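Local coordinates for uncharacterized protein (Staphylococcus aureus subsp. aureus Mu50, PDB 4EBG) that is of unknown function but is a secreted protein of the DUF4467 family, with a cystatin-like fold in which a long helix packs on an antiparallel sheet, at residues Thr29-Gln33 against Glu34-Thr38; Tyr65-Asp69 against Gly70-Ile74. All blocks are in the same frame, centred on the assembly; numbering follows the deposited sequence. Where two conformers were deposited one is given.

In the fold
Interaction 1 comes first along the chain, in the connection that leads from helix 3-23 into strand 37-41; interaction 2 follows, at the hairpin of strands 60-68 and 71-74. Their centres lie about 18 Å apart on opposite sides of the centre of the chain, and their nearest atoms stay about 8 Å from each other, so the two do not touch. Both reach the same antiparallel sheet, in which strand 46-52 separates 37-41 from 60-68, and both send side chains to helix 3-23. Residues 29-38 thus make the turn by which the chain enters the sheet, whereas residues 65-74 form a hairpin turn and the strand at one edge of the sheet within this chain.

Interaction 1 of 2, residues Thr29-Gln33 against Glu34-Thr38; sequences TDIKQ and EDSNT. With PO4 (phosphate ion), chain D.
The turn is held chiefly at Lys32 O, which accepts from the backbone N of Asp35 and the hydroxyl of Ser36. Asp35 N lies 3.1 Å from Lys32 O, and Ser36 OG, at 2.7 Å, approaches it over the opposite face of the carbonyl plane. Ser36 OG sits beside its own backbone N (chi1 -59°), on the side that faces this carbonyl. Ser36 N bonds to Gln33 O at 3.0 Å, and a water joins Gln33 O to Thr38 OG1, which also bonds to Tyr10 OH of helix 3-23.

Charged side chains cluster around Lys32, which bends at its last two torsions to bring NZ 2.9 Å from Asp30 O and, more loosely, into a salt bridge with Asp30 OD2. NZ also donates to O3 of a phosphate, probably from the crystallisation liquor, at 2.6 Å; Lys28 binds the same ion. Asp35 OD2, 3.2 Å from Lys32 CE, and the Glu34 carboxylate, against Lys32 CB, meet the carbon chain without a salt bridge to NZ.

In van der Waals contact, Ile31 CG2 lies 3.8 Å from Ser36 OG. Both residues pack on Ile51 of strand 46-52, and Gln33 reaches Gln3 of helix 3-23 and Asp93 of strand 91-94.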
loop_
_atom_site.group_PDB
_atom_site.type_symbol
_atom_site.label_atom_id
_atom_site.label_comp_id
_atom_site.label_asym_id
_atom_site.label_seq_id
_atom_site.Cartn_x
_atom_site.Cartn_y
_atom_site.Cartn_z
ATOM N N THR B 29 3.573 -7.566 -6.564
ATOM C CA THR B 29 4.094 -8.085 -5.286
ATOM C C THR B 29 5.271 -9.061 -5.335
ATOM O O THR B 29 5.672 -9.613 -4.316
ATOM C CB THR B 29 2.950 -8.684 -4.470
ATOM O OG1 THR B 29 2.456 -9.812 -5.179
ATOM C CG2 THR B 29 1.810 -7.662 -4.279
ATOM N N ASP B 30 5.843 -9.208 -6.522
ATOM C CA ASP B 30 6.971 -10.098 -6.804
ATOM C C ASP B 30 8.046 -9.326 -7.539
ATOM O O ASP B 30 8.468 -9.672 -8.658
ATOM C CB ASP B 30 6.543 -11.382 -7.550
ATOM C CG ASP B 30 5.887 -11.136 -8.875
ATOM O OD1 ASP B 30 5.326 -10.042 -9.165
ATOM O OD2 ASP B 30 5.901 -12.121 -9.674
ATOM N N ILE B 31 8.512 -8.264 -6.891
ATOM C CA ILE B 31 9.507 -7.379 -7.452
ATOM C C ILE B 31 10.861 -8.093 -7.359
ATOM O O ILE B 31 11.233 -8.563 -6.277
ATOM C CB ILE B 31 9.570 -6.025 -6.718
ATOM C CG1 ILE B 31 8.195 -5.314 -6.696
ATOM C CG2 ILE B 31 10.665 -5.142 -7.292
ATOM C CD1 ILE B 31 7.631 -4.983 -8.062
ATOM N N LYS B 32 11.577 -8.100 -8.477
ATOM C CA LYS B 32 12.881 -8.774 -8.546
ATOM C C LYS B 32 13.968 -7.796 -8.994
ATOM O O LYS B 32 13.793 -7.075 -9.937
ATOM C CB LYS B 32 12.800 -9.933 -9.526
ATOM C CG LYS B 32 11.801 -11.028 -9.130
ATOM C CD LYS B 32 11.509 -12.014 -10.228
ATOM C CE LYS B 32 10.502 -11.539 -11.283
ATOM N NZ LYS B 32 9.060 -11.503 -10.807
ATOM N N GLN B 33 15.107 -7.876 -8.318
ATOM C CA GLN B 33 16.247 -7.021 -8.638
ATOM C C GLN B 33 16.654 -7.138 -10.116
ATOM O O GLN B 33 17.013 -6.155 -10.745
ATOM C CB GLN B 33 17.406 -7.338 -7.704
ATOM C CG GLN B 33 18.652 -6.513 -7.959
ATOM C CD GLN B 33 19.752 -6.835 -6.950
ATOM O OE1 GLN B 33 19.483 -7.408 -5.924
ATOM N NE2 GLN B 33 20.991 -6.410 -7.241
ATOM N N GLU B 34 16.647 -8.350 -10.666
ATOM C CA GLU B 34 17.126 -8.577 -12.027
ATOM C C GLU B 34 16.175 -8.029 -13.104
ATOM O O GLU B 34 16.541 -7.949 -14.237
ATOM C CB GLU B 34 17.383 -10.052 -12.299
ATOM C CG GLU B 34 16.116 -10.914 -12.359
ATOM C CD GLU B 34 15.749 -11.593 -11.039
ATOM O OE1 GLU B 34 16.168 -11.070 -9.945
ATOM O OE2 GLU B 34 15.037 -12.659 -11.105
ATOM N N ASP B 35 14.991 -7.593 -12.714
ATOM C CA ASP B 35 14.037 -6.930 -13.593
ATOM C C ASP B 35 13.876 -5.449 -13.236
ATOM O O ASP B 35 12.930 -4.779 -13.700
ATOM C CB ASP B 35 12.685 -7.617 -13.516
ATOM C CG ASP B 35 12.698 -9.030 -14.050
ATOM O OD1 ASP B 35 13.566 -9.357 -14.893
ATOM O OD2 ASP B 35 11.827 -9.802 -13.627
ATOM N N SER B 36 14.774 -4.934 -12.396
ATOM C CA SER B 36 14.651 -3.595 -11.838
ATOM C C SER B 36 15.964 -2.841 -12.093
ATOM O O SER B 36 16.942 -3.428 -12.619
ATOM C CB SER B 36 14.347 -3.694 -10.363
ATOM O OG SER B 36 13.132 -4.417 -10.122
ATOM N N ASN B 37 15.992 -1.578 -11.706
ATOM C CA ASN B 37 17.185 -0.770 -11.690
ATOM C C ASN B 37 17.566 -0.472 -10.263
ATOM O O ASN B 37 16.727 -0.112 -9.446
ATOM C CB ASN B 37 16.957 0.499 -12.479
ATOM C CG ASN B 37 16.745 0.228 -13.935
ATOM O OD1 ASN B 37 17.260 -0.776 -14.469
ATOM N ND2 ASN B 37 16.035 1.134 -14.606
ATOM N N THR B 38 18.849 -0.631 -9.896
ATOM C CA THR B 38 19.376 -0.386 -8.587
ATOM C C THR B 38 20.631 0.453 -8.654
ATOM O O THR B 38 21.538 0.157 -9.453
ATOM C CB THR B 38 19.691 -1.712 -7.841
ATOM O OG1 THR B 38 18.567 -2.574 -7.926
ATOM C CG2 THR B 38 20.090 -1.485 -6.425
HETATM P P PO4 D . 7.316 -11.270 -14.178
HETATM O O1 PO4 D . 7.218 -10.161 -15.230
HETATM O O2 PO4 D . 8.340 -12.182 -14.726
HETATM O O3 PO4 D . 7.698 -10.599 -12.869
HETATM O O4 PO4 D . 5.905 -11.918 -14.127
HETATM O O HOH W 1 18.706 -3.983 -10.207
#

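Interaction 2 of 2, residues Tyr65-Asp69 against Gly70-Ile74; sequences YEIKD and GKAEI
With CG anti to its carbonyl carbon (chi1 -73°), Tyr65 lays one ring face against Ile74. The CG1 of Ile74 stands anti to its own backbone N (chi1 -160°) and runs out along the ring. Ile74 CB lies 4.1 Å from the Tyr65 ring centroid and 23° off the ring normal, a CH-pi contact, and CD1 continues toward the phenol end. Ala72 CB meets the same ring obliquely, 4.2 Å from Tyr65 CD2, and also touches Ile67 CD1, on the residue paired with it, at 3.9 Å. Tyr65, Ile67, Ala72 and Ile74 thus share one face of the strand pair, the one turned to helix 3-23, where Tyr65 and Ala72 both pack on Val9 and Tyr65 OH bonds to Gln13.

The two strands form a beta hairpin closed by a type I' turn from Lys68 to Lys71, with Asp69 and Gly70 at its corners, both at positive phi. Glu66 and Glu73 are a hydrogen-bonded pair: Glu66 N reaches Glu73 O, and Glu73 N reaches Glu66 O, each at 2.9 Å. Lys68 and Lys71 repeat the pattern at the turn, where Lys71 N approaches Lys68 O from well above the carbonyl plane. Between these pairs, the CA of Ile67 makes a CA-H...O contact to Lys71 O at 3.3 Å.

On the opposite face, charged side chains gather. In one of the two conformers of Lys68, its NZ makes a weak 3.4 Å bond, part of a salt bridge, to Glu66 OE2. That oxygen bonds also to Asn75 ND2 and accepts from a water that donates to Glu73 O as well. Glu73 extends its chain toward the turn, its OE2 4.0 Å from Lys68 O, while the bent tail of Lys71 folds back beside Asp69.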
loop_
_atom_site.group_PDB
_atom_site.type_symbol
_atom_site.label_atom_id
_atom_site.label_comp_id
_atom_site.label_asym_id
_atom_site.label_seq_id
_atom_site.Cartn_x
_atom_site.Cartn_y
_atom_site.Cartn_z
ATOM N N TYR B 65 15.765 4.691 -0.570
ATOM C CA TYR B 65 15.862 4.102 0.744
ATOM C C TYR B 65 17.124 4.605 1.410
ATOM O O TYR B 65 18.172 4.808 0.754
ATOM C CB TYR B 65 15.938 2.553 0.652
ATOM C CG TYR B 65 14.646 1.895 0.292
ATOM C CD1 TYR B 65 14.150 1.932 -0.979
ATOM C CD2 TYR B 65 13.919 1.227 1.237
ATOM C CE1 TYR B 65 12.948 1.342 -1.294
ATOM C CE2 TYR B 65 12.715 0.608 0.925
ATOM C CZ TYR B 65 12.245 0.666 -0.318
ATOM O OH TYR B 65 11.038 0.043 -0.581
ATOM N N GLU B 66 17.041 4.685 2.724
ATOM C CA GLU B 66 18.253 4.872 3.532
ATOM C C GLU B 66 18.502 3.603 4.306
ATOM O O GLU B 66 17.554 2.911 4.720
ATOM C CB GLU B 66 18.057 6.011 4.513
ATOM C CG GLU B 66 17.955 7.326 3.838
ATOM C CD GLU B 66 17.937 8.456 4.806
ATOM O OE1 GLU B 66 19.028 8.864 5.267
ATOM O OE2 GLU B 66 16.818 8.901 5.103
ATOM N N ILE B 67 19.775 3.287 4.498
ATOM C CA ILE B 67 20.154 2.166 5.319
ATOM C C ILE B 67 20.607 2.808 6.621
ATOM O O ILE B 67 21.596 3.546 6.654
ATOM C CB ILE B 67 21.301 1.352 4.731
ATOM C CG1 ILE B 67 20.943 0.799 3.342
ATOM C CG2 ILE B 67 21.604 0.222 5.627
ATOM C CD1 ILE B 67 19.650 -0.075 3.252
ATOM N N LYS B 68 19.816 2.596 7.669
ATOM C CA LYS B 68 20.115 3.147 8.978
ATOM C C LYS B 68 19.979 2.054 10.026
ATOM O O LYS B 68 19.008 1.323 10.072
ATOM C CB LYS B 68 19.215 4.331 9.310
ATOM C CG LYS B 68 19.652 5.651 8.720
ATOM C CD LYS B 68 18.797 6.782 9.286
ATOM C CE LYS B 68 18.663 7.928 8.309
ATOM N NZ LYS B 68 17.378 8.667 8.495
ATOM N N ASP B 69 21.013 1.932 10.846
ATOM C CA ASP B 69 21.096 0.858 11.861
ATOM C C ASP B 69 20.805 -0.542 11.305
ATOM O O ASP B 69 20.084 -1.346 11.922
ATOM C CB ASP B 69 20.179 1.194 13.025
ATOM C CG ASP B 69 20.548 2.507 13.692
ATOM O OD1 ASP B 69 21.741 2.735 14.001
ATOM O OD2 ASP B 69 19.660 3.347 13.875
ATOM N N GLY B 70 21.389 -0.814 10.138
ATOM C CA GLY B 70 21.246 -2.109 9.449
ATOM C C GLY B 70 19.875 -2.411 8.855
ATOM O O GLY B 70 19.623 -3.544 8.417
ATOM N N LYS B 71 18.983 -1.429 8.836
ATOM C CA LYS B 71 17.663 -1.641 8.249
ATOM C C LYS B 71 17.417 -0.733 7.031
ATOM O O LYS B 71 17.859 0.431 7.006
ATOM C CB LYS B 71 16.557 -1.407 9.266
ATOM C CG LYS B 71 16.674 -2.310 10.495
ATOM C CD LYS B 71 15.644 -1.974 11.575
ATOM C CE LYS B 71 16.086 -0.800 12.477
ATOM N NZ LYS B 71 16.979 -1.199 13.631
ATOM N N ALA B 72 16.637 -1.224 6.071
ATOM C CA ALA B 72 16.249 -0.452 4.877
ATOM C C ALA B 72 14.966 0.288 5.195
ATOM O O ALA B 72 13.926 -0.337 5.539
ATOM C CB ALA B 72 16.026 -1.371 3.702
ATOM N N GLU B 73 15.024 1.609 5.107
ATOM C CA GLU B 73 13.873 2.439 5.365
ATOM C C GLU B 73 13.589 3.341 4.192
ATOM O O GLU B 73 14.436 4.100 3.789
ATOM C CB GLU B 73 14.123 3.279 6.633
ATOM C CG GLU B 73 14.547 2.454 7.895
ATOM C CD GLU B 73 14.816 3.308 9.154
ATOM O OE1 GLU B 73 14.559 4.534 9.115
ATOM O OE2 GLU B 73 15.288 2.738 10.175
ATOM N N ILE B 74 12.400 3.232 3.616
ATOM C CA ILE B 74 12.011 4.120 2.514
ATOM C C ILE B 74 11.953 5.549 3.000
ATOM O O ILE B 74 11.569 5.806 4.132
ATOM C CB ILE B 74 10.692 3.665 1.842
ATOM C CG1 ILE B 74 10.524 4.253 0.446
ATOM C CG2 ILE B 74 9.479 3.890 2.791
ATOM C CD1 ILE B 74 9.380 3.626 -0.357
HETATM O O HOH W 2 14.680 6.674 5.805
#